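Local coordinates for protein metallo-beta-lactamase (PDB 5B15) that hydrolyses beta-lactam antibiotics, probably including carbapenems, at a two-zinc active site, as a member of the B3 group of metallo-beta-lactamases, at residues 24-29 against 213-218; 176-181 against 251-256; 72-77 against 149-154. All coordinates share one frame; numbering follows the deposited sequence.

Interaction 1 (24-29 against 213-218). With ZN (zinc ion), chain C; DQM ((2~{S},3~{R},4~{S})-2-[(2~{S},3~{R})-1,3-bis(oxidanyl)-1-oxidanylidene-butan-2-yl]-3-methyl-4-[(3~{S},5~{S})-5-[(sulfamoylamino)methyl]pyrrolidin-3-yl]sulfanyl-3,4-dihydro-2~{H}-pyrrole-5-carboxylic acid), chain N.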
# COMPACT_ATOMS: atom_id res chain seq x y z
N GLY A 24 -7.51 11.02 -4.32
CA GLY A 24 -8.88 10.61 -4.07
C GLY A 24 -9.13 9.12 -4.31
O GLY A 24 -10.06 8.53 -3.73
N GLY A 25 -8.31 8.52 -5.17
CA GLY A 25 -8.45 7.12 -5.58
C GLY A 25 -7.44 6.12 -5.05
O GLY A 25 -7.68 4.92 -5.14
N ILE A 26 -6.28 6.60 -4.62
CA ILE A 26 -5.19 5.69 -4.24
C ILE A 26 -4.59 6.16 -2.91
O ILE A 26 -4.25 7.34 -2.73
CB ILE A 26 -4.07 5.62 -5.31
CG1 ILE A 26 -4.64 5.18 -6.68
CG2 ILE A 26 -2.96 4.73 -4.80
CD1 ILE A 26 -5.03 3.71 -6.72
N SER A 27 -4.47 5.22 -1.98
CA SER A 27 -3.87 5.53 -0.68
C SER A 27 -2.38 5.83 -0.76
O SER A 27 -1.62 5.12 -1.44
CB SER A 27 -4.10 4.40 0.29
OG SER A 27 -5.50 4.21 0.52
N ALA A 28 -1.96 6.79 0.05
CA ALA A 28 -0.56 6.93 0.44
C ALA A 28 -0.60 7.38 1.87
O ALA A 28 -1.49 8.19 2.25
CB ALA A 28 0.21 7.90 -0.44
N VAL A 29 0.39 6.99 2.67
CA VAL A 29 0.41 7.36 4.06
C VAL A 29 1.76 7.92 4.45
O VAL A 29 2.78 7.40 4.06
CB VAL A 29 0.05 6.12 4.94
CG1 VAL A 29 0.53 6.24 6.39
CG2 VAL A 29 -1.45 5.88 4.89
N ALA A 213 -6.36 0.38 3.12
CA ALA A 213 -6.15 -0.47 1.94
C ALA A 213 -5.57 0.36 0.79
O ALA A 213 -5.91 1.53 0.65
CB ALA A 213 -7.48 -1.07 1.54
N ALA A 214 -4.71 -0.23 -0.00
CA ALA A 214 -4.05 0.47 -1.10
C ALA A 214 -5.06 1.21 -1.99
O ALA A 214 -4.84 2.36 -2.40
CB ALA A 214 -3.22 -0.52 -1.91
N HIS A 215 -6.17 0.53 -2.32
CA HIS A 215 -7.36 1.23 -2.84
C HIS A 215 -8.28 1.53 -1.65
O HIS A 215 -8.78 0.61 -1.02
CB HIS A 215 -8.10 0.35 -3.86
CG HIS A 215 -7.37 0.21 -5.15
ND1 HIS A 215 -7.53 1.08 -6.20
CD2 HIS A 215 -6.40 -0.66 -5.52
CE1 HIS A 215 -6.69 0.76 -7.17
NE2 HIS A 215 -5.97 -0.27 -6.77
N PRO A 216 -8.37 2.82 -1.27
CA PRO A 216 -8.92 3.13 0.06
C PRO A 216 -10.33 2.65 0.29
O PRO A 216 -10.74 2.34 1.40
CB PRO A 216 -8.79 4.66 0.14
CG PRO A 216 -8.62 5.16 -1.26
CD PRO A 216 -7.91 4.03 -1.95
N GLU A 217 -11.10 2.62 -0.77
CA GLU A 217 -12.50 2.16 -0.67
C GLU A 217 -12.63 0.72 -0.29
O GLU A 217 -13.70 0.27 0.16
CB GLU A 217 -13.27 2.41 -1.98
CG GLU A 217 -12.78 1.67 -3.22
CD GLU A 217 -11.55 2.27 -3.95
OE1 GLU A 217 -10.76 3.08 -3.46
OE2 GLU A 217 -11.37 2.00 -5.16
N VAL A 218 -11.56 -0.05 -0.46
CA VAL A 218 -11.57 -1.43 -0.02
C VAL A 218 -11.93 -1.61 1.45
O VAL A 218 -12.66 -2.58 1.78
CB VAL A 218 -10.26 -2.14 -0.45
CG1 VAL A 218 -10.07 -3.47 0.26
CG2 VAL A 218 -10.27 -2.29 -1.95
ZN ZN C . -4.31 -1.10 -7.83
OAX DQM N . -6.27 -1.22 -13.78
CAJ DQM N . -6.68 -1.14 -12.64
OAD DQM N . -7.80 -0.51 -12.40
CAX DQM N . -5.82 -1.55 -11.46
CAT DQM N . -4.75 -2.55 -11.94
CAA DQM N . -3.53 -1.79 -12.48
OAI DQM N . -4.32 -3.47 -10.92
CAY DQM N . -6.75 -1.94 -10.29
CAU DQM N . -7.74 -3.12 -10.40
CAB DQM N . -7.58 -4.01 -11.63
NAN DQM N . -5.93 -2.21 -9.09
CAS DQM N . -6.39 -3.21 -8.47
CAR DQM N . -5.81 -3.60 -7.19
OAE DQM N . -4.71 -3.03 -6.80
OAH DQM N . -6.38 -4.48 -6.51
CAZ DQM N . -7.56 -3.92 -9.09
SAQ DQM N . -9.03 -4.04 -8.04
CAW DQM N . -9.21 -2.43 -7.31
CAM DQM N . -10.18 -2.56 -6.14
NAO DQM N . -11.27 -1.64 -6.42
CAV DQM N . -10.75 -0.57 -7.30
CAK DQM N . -9.76 -1.31 -8.21
CAL DQM N . -11.93 0.13 -7.98
NAP DQM N . -13.25 -0.50 -7.72
SBA DQM N . -14.12 -0.07 -6.39
OAF DQM N . -15.51 -0.49 -6.49
OAG DQM N . -13.48 -0.62 -5.20
NAC DQM N . -14.24 1.54 -6.34
O HOH W 1 -11.58 5.71 -3.62
O HOH W 2 -9.37 3.19 -6.23
O HOH W 3 -3.01 -2.17 -9.04
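With OG turned opposite its own carbonyl carbon (chi1 -63°), Ser-27 presents its hydroxyl to the 213-218 loop, while the similar first torsion of His-215 (chi1 -72°) carries the imidazole alongside Ile-26 and on to zinc. Ser-27 then grips two successive carbonyls. Its hydroxyl donates to Ala-213 O, OG to O 2.7 Å, and its backbone N donates to Ala-214 O at 2.9 Å with an N-H...O angle of 162°. Pro-216 packs beside the hydroxyl, its CB 3.3 Å from Ser-27 OG, while its CD rests against Gly-25 O.

Toward the zinc, Ile-26 and His-215 run side by side in the same direction. CD1 of Ile-26 approaches the ring obliquely, 3.4 Å from CE1 of His-215. Over the centre of one ring face sits CAW of the bound ligand, apparently a ring-opened carbapenem, 3.7 Å above the plane. NE2 of His-215 binds the zinc ion at 2.1 Å. Asp-76 and His-77 complete its protein ligands, and the molecule's ring nitrogen NAN and carboxylate oxygen OAE bind it too, together with a water.

At the ring edge and in its plane, His-215 ND1 donates to the oxygen of water 2, 2.8 Å from ND1. That water passes its own hydrogens to Gly-25 O and to the carboxylate of Glu-217, whose OE2 lies 2.6 Å from the water oxygen. The bend in the Glu-217 chain at its second torsion folds the acid back to this spot, and a further water links its OE1 to Gly-24 O.

The chemistry is that of a metal ligand with an organised second shell: the water helps to fix the rotation of the imidazole, together with the zinc, and the carboxylate behind it would be expected to polarise the ring toward the metal.

Interaction 2 (176-181 against 251-256). With NA (sodium ion), chain G; DQM ((2~{S},3~{R},4~{S})-2-[(2~{S},3~{R})-1,3-bis(oxidanyl)-1-oxidanylidene-butan-2-yl]-3-methyl-4-[(3~{S},5~{S})-5-[(sulfamoylamino)methyl]pyrrolidin-3-yl]sulfanyl-3,4-dihydro-2~{H}-pyrrole-5-carboxylic acid), chain N; SO4 (sulfate ion), chain K.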
# COMPACT_ATOMS: atom_id res chain seq x y z
N LEU A 176 -4.88 -7.78 -2.66
CA LEU A 176 -4.94 -9.24 -2.64
C LEU A 176 -5.79 -9.78 -3.78
O LEU A 176 -6.38 -10.84 -3.66
CB LEU A 176 -5.53 -9.69 -1.29
CG LEU A 176 -4.80 -9.21 -0.06
CD1 LEU A 176 -5.44 -9.70 1.22
CD2 LEU A 176 -3.32 -9.52 -0.08
N THR A 177 -5.94 -8.99 -4.84
CA THR A 177 -6.91 -9.27 -5.89
C THR A 177 -6.38 -10.09 -7.06
O THR A 177 -5.37 -9.76 -7.67
CB THR A 177 -7.47 -7.96 -6.45
OG1 THR A 177 -6.41 -7.17 -6.99
CG2 THR A 177 -8.20 -7.19 -5.37
N ALA A 178 -7.16 -11.11 -7.41
CA ALA A 178 -6.92 -11.95 -8.56
C ALA A 178 -7.55 -11.32 -9.79
O ALA A 178 -8.77 -11.42 -10.01
CB ALA A 178 -7.50 -13.33 -8.30
N VAL A 179 -6.76 -10.57 -10.54
CA VAL A 179 -7.18 -9.92 -11.77
C VAL A 179 -6.21 -10.27 -12.85
O VAL A 179 -5.03 -10.41 -12.61
CB VAL A 179 -7.26 -8.42 -11.61
CG1 VAL A 179 -8.44 -8.03 -10.78
CG2 VAL A 179 -6.06 -7.83 -11.00
N SER A 180 -6.69 -10.38 -14.07
CA SER A 180 -5.75 -10.72 -15.14
C SER A 180 -6.11 -10.12 -16.45
O SER A 180 -7.26 -9.73 -16.66
CB SER A 180 -5.67 -12.22 -15.26
OG SER A 180 -6.87 -12.72 -15.83
N ALA A 181 -5.14 -10.26 -17.35
CA ALA A 181 -5.36 -10.16 -18.79
C ALA A 181 -6.30 -11.24 -19.27
O ALA A 181 -6.42 -12.32 -18.67
CB ALA A 181 -4.02 -10.27 -19.55
N LYS A 251 -12.79 -14.52 -1.80
CA LYS A 251 -14.02 -14.64 -2.62
C LYS A 251 -13.73 -14.32 -4.10
O LYS A 251 -14.26 -14.98 -5.00
CB LYS A 251 -15.12 -13.74 -2.07
CG LYS A 251 -16.35 -13.64 -2.97
CD LYS A 251 -17.52 -12.89 -2.33
CE LYS A 251 -18.03 -13.55 -1.07
NZ LYS A 251 -18.40 -14.98 -1.26
N ARG A 252 -12.94 -13.30 -4.36
CA ARG A 252 -12.64 -12.96 -5.74
C ARG A 252 -11.88 -14.10 -6.43
O ARG A 252 -12.19 -14.47 -7.57
CB ARG A 252 -11.82 -11.67 -5.78
CG ARG A 252 -11.48 -11.19 -7.17
CD ARG A 252 -10.97 -9.77 -7.15
NE ARG A 252 -10.84 -9.25 -8.51
CZ ARG A 252 -10.91 -7.97 -8.85
NH1 ARG A 252 -10.73 -7.63 -10.12
NH2 ARG A 252 -10.99 -7.05 -7.93
N LEU A 253 -10.93 -14.72 -5.72
CA LEU A 253 -10.19 -15.82 -6.33
C LEU A 253 -11.11 -17.03 -6.55
O LEU A 253 -11.07 -17.68 -7.60
CB LEU A 253 -8.99 -16.17 -5.45
CG LEU A 253 -8.22 -17.40 -5.96
CD1 LEU A 253 -7.64 -17.19 -7.34
CD2 LEU A 253 -7.13 -17.77 -4.96
N GLU A 254 -11.90 -17.38 -5.54
CA GLU A 254 -12.78 -18.54 -5.69
C GLU A 254 -13.81 -18.34 -6.78
O GLU A 254 -14.10 -19.24 -7.55
CB GLU A 254 -13.47 -18.87 -4.36
CG GLU A 254 -12.50 -19.46 -3.33
CD GLU A 254 -11.70 -20.68 -3.82
OE1 GLU A 254 -12.25 -21.53 -4.53
OE2 GLU A 254 -10.48 -20.78 -3.56
N THR A 255 -14.37 -17.14 -6.87
CA THR A 255 -15.30 -16.82 -7.99
C THR A 255 -14.58 -17.07 -9.31
O THR A 255 -15.13 -17.62 -10.26
CB THR A 255 -15.81 -15.37 -7.89
OG1 THR A 255 -16.65 -15.23 -6.74
CG2 THR A 255 -16.61 -14.99 -9.09
N ARG A 256 -13.34 -16.58 -9.41
CA ARG A 256 -12.58 -16.69 -10.68
C ARG A 256 -12.24 -18.14 -11.02
O ARG A 256 -12.46 -18.58 -12.16
CB ARG A 256 -11.29 -15.86 -10.57
CG ARG A 256 -10.33 -16.06 -11.75
CD ARG A 256 -10.98 -15.62 -13.06
NE ARG A 256 -10.04 -15.76 -14.17
CZ ARG A 256 -9.24 -14.81 -14.64
NH1 ARG A 256 -9.30 -13.56 -14.17
NH2 ARG A 256 -8.42 -15.08 -15.64
NA NA G . -3.66 -10.11 -10.33
OAX DQM N . -6.27 -1.22 -13.78
CAJ DQM N . -6.68 -1.14 -12.64
OAD DQM N . -7.80 -0.51 -12.40
CAX DQM N . -5.82 -1.55 -11.46
CAT DQM N . -4.75 -2.55 -11.94
CAA DQM N . -3.53 -1.79 -12.48
OAI DQM N . -4.32 -3.47 -10.92
CAY DQM N . -6.75 -1.94 -10.29
CAU DQM N . -7.74 -3.12 -10.40
CAB DQM N . -7.58 -4.01 -11.63
NAN DQM N . -5.93 -2.21 -9.09
CAS DQM N . -6.39 -3.21 -8.47
CAR DQM N . -5.81 -3.60 -7.19
OAE DQM N . -4.71 -3.03 -6.80
OAH DQM N . -6.38 -4.48 -6.51
CAZ DQM N . -7.56 -3.92 -9.09
SAQ DQM N . -9.03 -4.04 -8.04
CAW DQM N . -9.21 -2.43 -7.31
CAM DQM N . -10.18 -2.56 -6.14
NAO DQM N . -11.27 -1.64 -6.42
CAV DQM N . -10.75 -0.57 -7.30
CAK DQM N . -9.76 -1.31 -8.21
CAL DQM N . -11.93 0.13 -7.98
NAP DQM N . -13.25 -0.50 -7.72
SBA DQM N . -14.12 -0.07 -6.39
OAF DQM N . -15.51 -0.49 -6.49
OAG DQM N . -13.48 -0.62 -5.20
NAC DQM N . -14.24 1.54 -6.34
S SO4 K . -13.13 -7.08 -4.97
O1 SO4 K . -13.64 -8.43 -5.09
O2 SO4 K . -11.63 -7.06 -5.08
O3 SO4 K . -13.67 -6.30 -6.09
O4 SO4 K . -13.50 -6.51 -3.67
O HOH W 4 -3.39 -12.32 -8.95
O HOH W 5 -10.50 -12.44 -11.85
O HOH W 6 -1.62 -8.26 -11.16
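Ala-178 and Leu-253 form the close-packed heart of this contact: the methyl CB of Ala-178 points at the C-terminal helix and meets CD1 of Leu-253 at 4.0 Å. Phe-186 and Leu-196 add to the apolar surroundings of Ala-178, and Phe-200 lies against Leu-253. The polar grip of Arg-256 belongs to the same tight part. It holds Ser-180 end-on, with NH2 2.8 Å and NH1 3.1 Å from the single acceptor OG. The hydroxyl lies only 8° out of the guanidinium plane, and it in turn donates to Ala-181 O. Water 5 continues the network, donating to Ala-178 O and accepting from Arg-256 NH1, while Glu-260 forms a salt bridge with Arg-256 NE.

The looser side is that of Arg-252, one helical turn earlier and at the rim. Its chain is extended from CG to NE, but NE makes just a weak bond to Ala-178 O, 3.4 Å long. As modelled, its guanidinium lies with one face toward CB of Thr-177, though its exact place is doubtful. Its NH2 donates to a sulfate, probably from the crystallisation liquor, whose O2 lies 2.9 Å from NH2 at the guanidinium edge.

On the side of the active site, Thr-177 OG1 donates to the ligand carboxylate oxygen OAH at 2.7 Å, and Val-179 O binds a sodium ion. The contact thus joins the C-terminal helix to a loop that touches the bound ligand and follows a sheet strand, in the alpha-beta/beta-alpha sandwich of metallo-beta-lactamases.

Interaction 3 (72-77 against 149-154). With ZN (zinc ion), chain B; ZN (zinc ion), chain C; NA (sodium ion), chain E; DQM ((2~{S},3~{R},4~{S})-2-[(2~{S},3~{R})-1,3-bis(oxidanyl)-1-oxidanylidene-butan-2-yl]-3-methyl-4-[(3~{S},5~{S})-5-[(sulfamoylamino)methyl]pyrrolidin-3-yl]sulfanyl-3,4-dihydro-2~{H}-pyrrole-5-carboxylic acid), chain N.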
# COMPACT_ATOMS: atom_id res chain seq x y z
N HIS A 72 3.04 -2.60 -3.92
CA HIS A 72 3.39 -3.35 -5.13
C HIS A 72 3.56 -2.45 -6.34
O HIS A 72 3.16 -1.28 -6.36
CB HIS A 72 2.37 -4.48 -5.37
CG HIS A 72 1.07 -4.04 -5.94
ND1 HIS A 72 -0.01 -3.73 -5.15
CD2 HIS A 72 0.70 -3.77 -7.22
CE1 HIS A 72 -1.03 -3.38 -5.93
NE2 HIS A 72 -0.63 -3.41 -7.19
N SER A 73 4.14 -3.05 -7.37
CA SER A 73 4.78 -2.33 -8.48
C SER A 73 3.87 -2.23 -9.69
O SER A 73 4.19 -2.74 -10.76
CB SER A 73 6.10 -2.98 -8.78
OG SER A 73 5.96 -4.38 -8.93
N HIS A 74 2.69 -1.59 -9.53
CA HIS A 74 1.84 -1.20 -10.65
C HIS A 74 1.71 0.32 -10.68
O HIS A 74 1.89 0.99 -9.64
CB HIS A 74 0.44 -1.82 -10.53
CG HIS A 74 0.42 -3.30 -10.73
ND1 HIS A 74 -0.56 -4.09 -10.20
CD2 HIS A 74 1.25 -4.13 -11.41
CE1 HIS A 74 -0.36 -5.35 -10.57
NE2 HIS A 74 0.74 -5.39 -11.30
N GLU A 75 1.33 0.85 -11.84
CA GLU A 75 1.34 2.27 -12.07
C GLU A 75 0.47 3.04 -11.12
O GLU A 75 0.79 4.20 -10.78
CB GLU A 75 0.86 2.59 -13.51
CG GLU A 75 -0.63 2.39 -13.77
CD GLU A 75 -1.07 2.79 -15.18
OE1 GLU A 75 -1.91 2.07 -15.75
OE2 GLU A 75 -0.69 3.90 -15.61
N ASP A 76 -0.63 2.45 -10.64
CA ASP A 76 -1.54 3.18 -9.76
C ASP A 76 -1.01 3.42 -8.34
O ASP A 76 -1.35 4.44 -7.74
CB ASP A 76 -2.95 2.58 -9.74
CG ASP A 76 -3.01 1.08 -9.47
OD1 ASP A 76 -2.04 0.29 -9.80
OD2 ASP A 76 -4.11 0.68 -8.99
N HIS A 77 -0.17 2.51 -7.84
CA HIS A 77 0.41 2.65 -6.49
C HIS A 77 1.84 3.15 -6.51
O HIS A 77 2.29 3.81 -5.55
CB HIS A 77 0.34 1.29 -5.77
CG HIS A 77 -1.01 0.68 -5.83
ND1 HIS A 77 -2.05 1.10 -5.02
CD2 HIS A 77 -1.54 -0.20 -6.71
CE1 HIS A 77 -3.16 0.49 -5.40
NE2 HIS A 77 -2.89 -0.30 -6.44
N GLY A 149 0.83 -12.40 -4.71
CA GLY A 149 -0.30 -12.98 -5.41
C GLY A 149 -0.80 -12.07 -6.51
O GLY A 149 -0.80 -12.43 -7.67
N HIS A 150 -1.11 -10.84 -6.13
CA HIS A 150 -1.40 -9.79 -7.09
C HIS A 150 -0.10 -9.37 -7.82
O HIS A 150 -0.12 -9.08 -9.02
CB HIS A 150 -2.12 -8.65 -6.35
CG HIS A 150 -2.51 -7.48 -7.21
ND1 HIS A 150 -3.67 -7.42 -7.95
CD2 HIS A 150 -1.89 -6.29 -7.41
CE1 HIS A 150 -3.76 -6.22 -8.53
NE2 HIS A 150 -2.67 -5.55 -8.25
N THR A 151 1.03 -9.39 -7.10
CA THR A 151 2.38 -9.33 -7.69
C THR A 151 3.23 -10.26 -6.83
O THR A 151 2.92 -10.55 -5.66
CB THR A 151 2.99 -7.93 -7.65
OG1 THR A 151 3.22 -7.52 -6.29
CG2 THR A 151 2.18 -6.91 -8.44
N GLU A 152 4.39 -10.67 -7.33
CA GLU A 152 5.21 -11.60 -6.55
C GLU A 152 5.90 -10.94 -5.35
O GLU A 152 6.09 -11.55 -4.30
CB GLU A 152 6.28 -12.22 -7.46
CG GLU A 152 7.01 -13.38 -6.84
CD GLU A 152 7.97 -14.02 -7.82
OE1 GLU A 152 8.04 -13.56 -8.99
OE2 GLU A 152 8.71 -14.95 -7.37
N GLY A 153 6.16 -9.63 -5.46
CA GLY A 153 6.88 -8.92 -4.41
C GLY A 153 5.99 -8.05 -3.54
O GLY A 153 6.49 -7.19 -2.83
N GLY A 154 4.69 -8.35 -3.52
CA GLY A 154 3.77 -7.49 -2.73
C GLY A 154 4.11 -7.54 -1.24
O GLY A 154 4.42 -8.62 -0.68
ZN ZN B . -1.94 -3.62 -8.75
ZN ZN C . -4.31 -1.10 -7.83
NA NA E . 6.82 -4.39 -2.24
OAX DQM N . -6.27 -1.22 -13.78
CAJ DQM N . -6.68 -1.14 -12.64
OAD DQM N . -7.80 -0.51 -12.40
CAX DQM N . -5.82 -1.55 -11.46
CAT DQM N . -4.75 -2.55 -11.94
CAA DQM N . -3.53 -1.79 -12.48
OAI DQM N . -4.32 -3.47 -10.92
CAY DQM N . -6.75 -1.94 -10.29
CAU DQM N . -7.74 -3.12 -10.40
CAB DQM N . -7.58 -4.01 -11.63
NAN DQM N . -5.93 -2.21 -9.09
CAS DQM N . -6.39 -3.21 -8.47
CAR DQM N . -5.81 -3.60 -7.19
OAE DQM N . -4.71 -3.03 -6.80
OAH DQM N . -6.38 -4.48 -6.51
CAZ DQM N . -7.56 -3.92 -9.09
SAQ DQM N . -9.03 -4.04 -8.04
CAW DQM N . -9.21 -2.43 -7.31
CAM DQM N . -10.18 -2.56 -6.14
NAO DQM N . -11.27 -1.64 -6.42
CAV DQM N . -10.75 -0.57 -7.30
CAK DQM N . -9.76 -1.31 -8.21
CAL DQM N . -11.93 0.13 -7.98
NAP DQM N . -13.25 -0.50 -7.72
SBA DQM N . -14.12 -0.07 -6.39
OAF DQM N . -15.51 -0.49 -6.49
OAG DQM N . -13.48 -0.62 -5.20
NAC DQM N . -14.24 1.54 -6.34
O HOH W 3 -3.01 -2.17 -9.04
O HOH W 7 6.64 -3.31 -4.84
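His-72 runs closest to Gly-154, their CA atoms 4.8 Å apart, where a type I turn spanning Thr-151 to Gly-154 passes the segment that leads, through His-74 as N-cap, into a short helix. Three histidines from the two sides converge on one zinc ion: His-72 NE2, His-74 ND1 and His-150 NE2 bind it, while a water completes its shell and bridges to the second zinc. The shared metal brings His-72 NE2 within 3.1 Å of His-150 NE2 with no hydrogen bond between them.

CG of His-150 stands trans to its backbone N (chi1 -179°), which carries the ring across to His-72 and zinc. There it turns its edge to the face of His-72, offset, with ring centroids 4.4 Å apart and planes at 73°, and CD2 of His-150 sits above the rim of the other ring. Thr-151 lies against both His-72 and His-74: its OG1 is 3.3 Å from CB of His-72, and its methyl CG2 comes 3.5 Å from NE2 of His-74. The nitrogens that face away from zinc are held by Asp-174 for His-72, Asp-111 for His-74 and Thr-177 O for His-150; Asn-98 bonds to Thr-151 OG1.

Asp-76 OD2 and His-77 NE2 bind the second zinc, and OD1 of Asp-76 accepts from the bridging water at 2.8 Å. His-72, His-74, Asp-76 and His-77 make up the HxHxDH motif of the metallo-beta-lactamase superfamily. Segment 72-77 leads from strand 65-69 of the seven-stranded sheet to helix 75-78, segment 149-154 connects strands 140-146 and 155-163 of the five-stranded sheet, and helix 99-104 packs against Ser-73.

In the fold
The three contacts surround one ligand, and interaction 3 is the hub. It meets interaction 1 at the second zinc, where His-215 NE2 and Asp-76 OD2 stand 3.0 Å apart as fellow metal ligands. It meets interaction 2 where the loop 176-181 reaches a ligand of the first zinc through a probable hydrogen bond, Thr-177 O to His-150 ND1 at 2.9 Å. Interactions 1 and 2 do not touch, their nearest atoms being about 6 Å apart and their centres 19 Å, yet both touch the bound ligand, consistent with a hydrolysed carbapenem. Along the chain, interaction 3 is nested within the loop that interaction 1 closes, and segments far apart in sequence meet at the metal pair.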